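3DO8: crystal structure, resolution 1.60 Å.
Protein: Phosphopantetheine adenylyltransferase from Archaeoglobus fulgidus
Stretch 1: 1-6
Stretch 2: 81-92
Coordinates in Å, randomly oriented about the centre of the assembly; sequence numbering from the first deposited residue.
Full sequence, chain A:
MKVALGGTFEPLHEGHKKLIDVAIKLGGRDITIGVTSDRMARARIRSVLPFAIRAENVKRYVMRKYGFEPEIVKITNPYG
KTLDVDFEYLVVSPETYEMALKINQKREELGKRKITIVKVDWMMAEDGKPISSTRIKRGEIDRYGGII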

# COMPACT_ATOMS: atom_id res chain seq x y z
N MET A 1 -2.65 11.29 13.41
CA MET A 1 -3.03 9.87 13.37
C MET A 1 -2.33 9.21 12.17
O MET A 1 -2.28 9.79 11.11
CB MET A 1 -4.54 9.87 13.29
CG MET A 1 -5.17 8.94 14.19
SD MET A 1 -4.86 7.44 13.30
CE MET A 1 -4.90 6.25 14.63
N LYS A 2 -1.75 8.02 12.29
CA LYS A 2 -0.81 7.64 11.30
C LYS A 2 -1.62 7.20 10.05
O LYS A 2 -1.33 7.69 8.96
CB LYS A 2 0.21 6.57 11.76
CG LYS A 2 1.45 6.56 10.90
CD LYS A 2 2.56 5.72 11.50
CE LYS A 2 3.72 5.56 10.56
NZ LYS A 2 4.76 6.57 10.81
N VAL A 3 -2.61 6.30 10.21
CA VAL A 3 -3.22 5.65 9.02
C VAL A 3 -4.75 5.63 9.10
O VAL A 3 -5.32 5.22 10.12
CB VAL A 3 -2.74 4.19 8.85
CG1 VAL A 3 -3.34 3.59 7.58
CG2 VAL A 3 -1.22 4.10 8.86
N ALA A 4 -5.41 6.07 8.01
CA ALA A 4 -6.85 5.99 7.79
C ALA A 4 -7.23 4.84 6.87
O ALA A 4 -6.56 4.60 5.89
CB ALA A 4 -7.34 7.25 7.17
N LEU A 5 -8.28 4.12 7.25
CA LEU A 5 -8.87 3.05 6.48
C LEU A 5 -10.36 3.12 6.75
O LEU A 5 -10.76 3.31 7.86
CB LEU A 5 -8.36 1.68 6.98
CG LEU A 5 -9.04 0.42 6.48
CD1 LEU A 5 -8.92 0.30 4.97
CD2 LEU A 5 -8.44 -0.75 7.17
N GLY A 6 -11.18 2.91 5.74
CA GLY A 6 -12.62 2.92 5.91
C GLY A 6 -13.33 1.88 5.09
O GLY A 6 -12.77 1.36 4.13
N LYS A 81 -13.54 11.50 8.80
CA LYS A 81 -12.73 12.52 9.45
C LYS A 81 -11.55 13.01 8.60
O LYS A 81 -10.71 13.77 9.07
CB LYS A 81 -12.15 11.99 10.77
CG LYS A 81 -13.15 11.60 11.85
CD LYS A 81 -12.36 11.27 13.14
CE LYS A 81 -11.46 9.97 13.01
NZ LYS A 81 -10.17 10.03 13.82
N THR A 82 -11.48 12.58 7.35
CA THR A 82 -10.26 12.78 6.59
C THR A 82 -10.04 14.20 6.08
O THR A 82 -9.00 14.47 5.54
CB THR A 82 -10.19 11.83 5.38
OG1 THR A 82 -11.26 12.15 4.50
CG2 THR A 82 -10.22 10.35 5.81
N LEU A 83 -11.00 15.12 6.26
CA LEU A 83 -10.75 16.52 5.94
C LEU A 83 -10.29 17.32 7.14
O LEU A 83 -9.96 18.49 7.02
CB LEU A 83 -12.00 17.18 5.36
CG LEU A 83 -12.51 16.60 4.05
CD1 LEU A 83 -13.71 17.37 3.55
CD2 LEU A 83 -11.40 16.54 3.01
N ASP A 84 -10.29 16.68 8.31
CA ASP A 84 -10.07 17.35 9.58
C ASP A 84 -8.77 16.82 10.21
O ASP A 84 -7.81 17.58 10.45
CB ASP A 84 -11.29 17.07 10.48
CG ASP A 84 -11.45 18.06 11.60
OD1 ASP A 84 -10.89 19.18 11.51
OD2 ASP A 84 -12.16 17.70 12.56
N VAL A 85 -8.71 15.52 10.40
CA VAL A 85 -7.55 14.88 11.02
C VAL A 85 -6.43 14.77 10.02
O VAL A 85 -6.67 14.51 8.82
CB VAL A 85 -7.93 13.47 11.53
CG1 VAL A 85 -6.68 12.71 12.12
CG2 VAL A 85 -9.07 13.54 12.53
N ASP A 86 -5.20 14.92 10.51
CA ASP A 86 -4.03 14.76 9.67
C ASP A 86 -3.64 13.30 9.79
O ASP A 86 -3.41 12.78 10.92
CB ASP A 86 -2.87 15.69 10.05
CG ASP A 86 -3.14 17.17 9.74
OD1 ASP A 86 -3.94 17.48 8.83
OD2 ASP A 86 -2.53 18.04 10.40
N PHE A 87 -3.71 12.61 8.67
CA PHE A 87 -3.25 11.25 8.52
C PHE A 87 -2.01 11.26 7.64
O PHE A 87 -1.91 12.06 6.70
CB PHE A 87 -4.33 10.38 7.82
CG PHE A 87 -5.56 10.17 8.63
CD1 PHE A 87 -5.58 9.24 9.65
CD2 PHE A 87 -6.73 10.88 8.35
CE1 PHE A 87 -6.72 9.04 10.41
CE2 PHE A 87 -7.88 10.68 9.09
CZ PHE A 87 -7.87 9.76 10.14
N GLU A 88 -1.09 10.35 7.93
CA GLU A 88 0.07 10.17 7.05
C GLU A 88 -0.27 9.36 5.79
O GLU A 88 0.16 9.70 4.69
CB GLU A 88 1.21 9.51 7.81
CG GLU A 88 2.48 9.42 7.03
CD GLU A 88 3.70 9.06 7.90
OE1 GLU A 88 3.59 9.07 9.16
OE2 GLU A 88 4.78 8.75 7.34
N TYR A 89 -1.02 8.27 5.97
CA TYR A 89 -1.39 7.36 4.89
C TYR A 89 -2.91 7.14 4.94
O TYR A 89 -3.50 7.08 6.02
CB TYR A 89 -0.71 5.98 5.09
CG TYR A 89 0.79 6.00 4.87
CD1 TYR A 89 1.32 6.27 3.63
CD2 TYR A 89 1.67 5.75 5.92
CE1 TYR A 89 2.67 6.27 3.41
CE2 TYR A 89 3.04 5.77 5.72
CZ TYR A 89 3.53 6.03 4.45
OH TYR A 89 4.90 6.05 4.16
N LEU A 90 -3.49 6.97 3.75
CA LEU A 90 -4.87 6.58 3.58
C LEU A 90 -4.86 5.34 2.70
O LEU A 90 -4.42 5.39 1.54
CB LEU A 90 -5.65 7.70 2.89
CG LEU A 90 -7.12 7.46 2.46
CD1 LEU A 90 -8.03 6.88 3.55
CD2 LEU A 90 -7.71 8.77 1.83
N VAL A 91 -5.27 4.22 3.29
CA VAL A 91 -5.22 2.92 2.65
C VAL A 91 -6.60 2.65 2.05
O VAL A 91 -7.60 2.69 2.76
CB VAL A 91 -4.85 1.78 3.64
CG1 VAL A 91 -5.00 0.40 2.92
CG2 VAL A 91 -3.43 2.01 4.14
N VAL A 92 -6.61 2.38 0.74
CA VAL A 92 -7.84 2.24 -0.03
C VAL A 92 -7.75 1.07 -1.01
O VAL A 92 -6.70 0.55 -1.26
CB VAL A 92 -8.18 3.55 -0.81
CG1 VAL A 92 -8.48 4.64 0.19
CG2 VAL A 92 -7.08 3.94 -1.75
O HOH W 1 -10.23 3.12 3.07

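Parallel β-strands pair by a rule that this contact illustrates well: in each bridged pair one residue turns both its N-H and its C=O to the neighbouring strand, where they bond to the two residues on either side of its partner; the partner's own N-H and C=O take no part in this ladder. Ala-4 lies opposite Leu-90, yet its amide N donates to Tyr-89 O (2.9 Å) and its carbonyl O accepts from Val-91 N (2.9 Å), both nearly straight. One step earlier, Lys-2 O accepts from Tyr-89 N at 3.1 Å.

Before the strands begin, the pattern loosens. Lys-2 O also takes the amide N of Glu-88 (2.9 Å), more bent at 130°, so one carbonyl serves two successive donors; the same Glu-88 N makes a weak bond to Met-1 O at 3.4 Å. At the chain start, Met-1 N donates to Asp-86 O (3.0 Å). Outside the backbone, the extended Lys-2 side chain brings NZ within 3.2 Å of Glu-88 OE1, a salt bridge at a partly exposed site.

Where the ladder frays, water substitutes. Water 1 accepts from Gly-6 N (2.8 Å) and donates to Val-91 O (2.7 Å), bridging the strands.

Apolar packing flanks these bonds. Ala-4 CB sits 3.5 Å above the centroid of the Phe-87 ring, almost on its normal, while Val-3 CG1 meets Val-91 CG2 at 3.8 Å on the other face of the sheet.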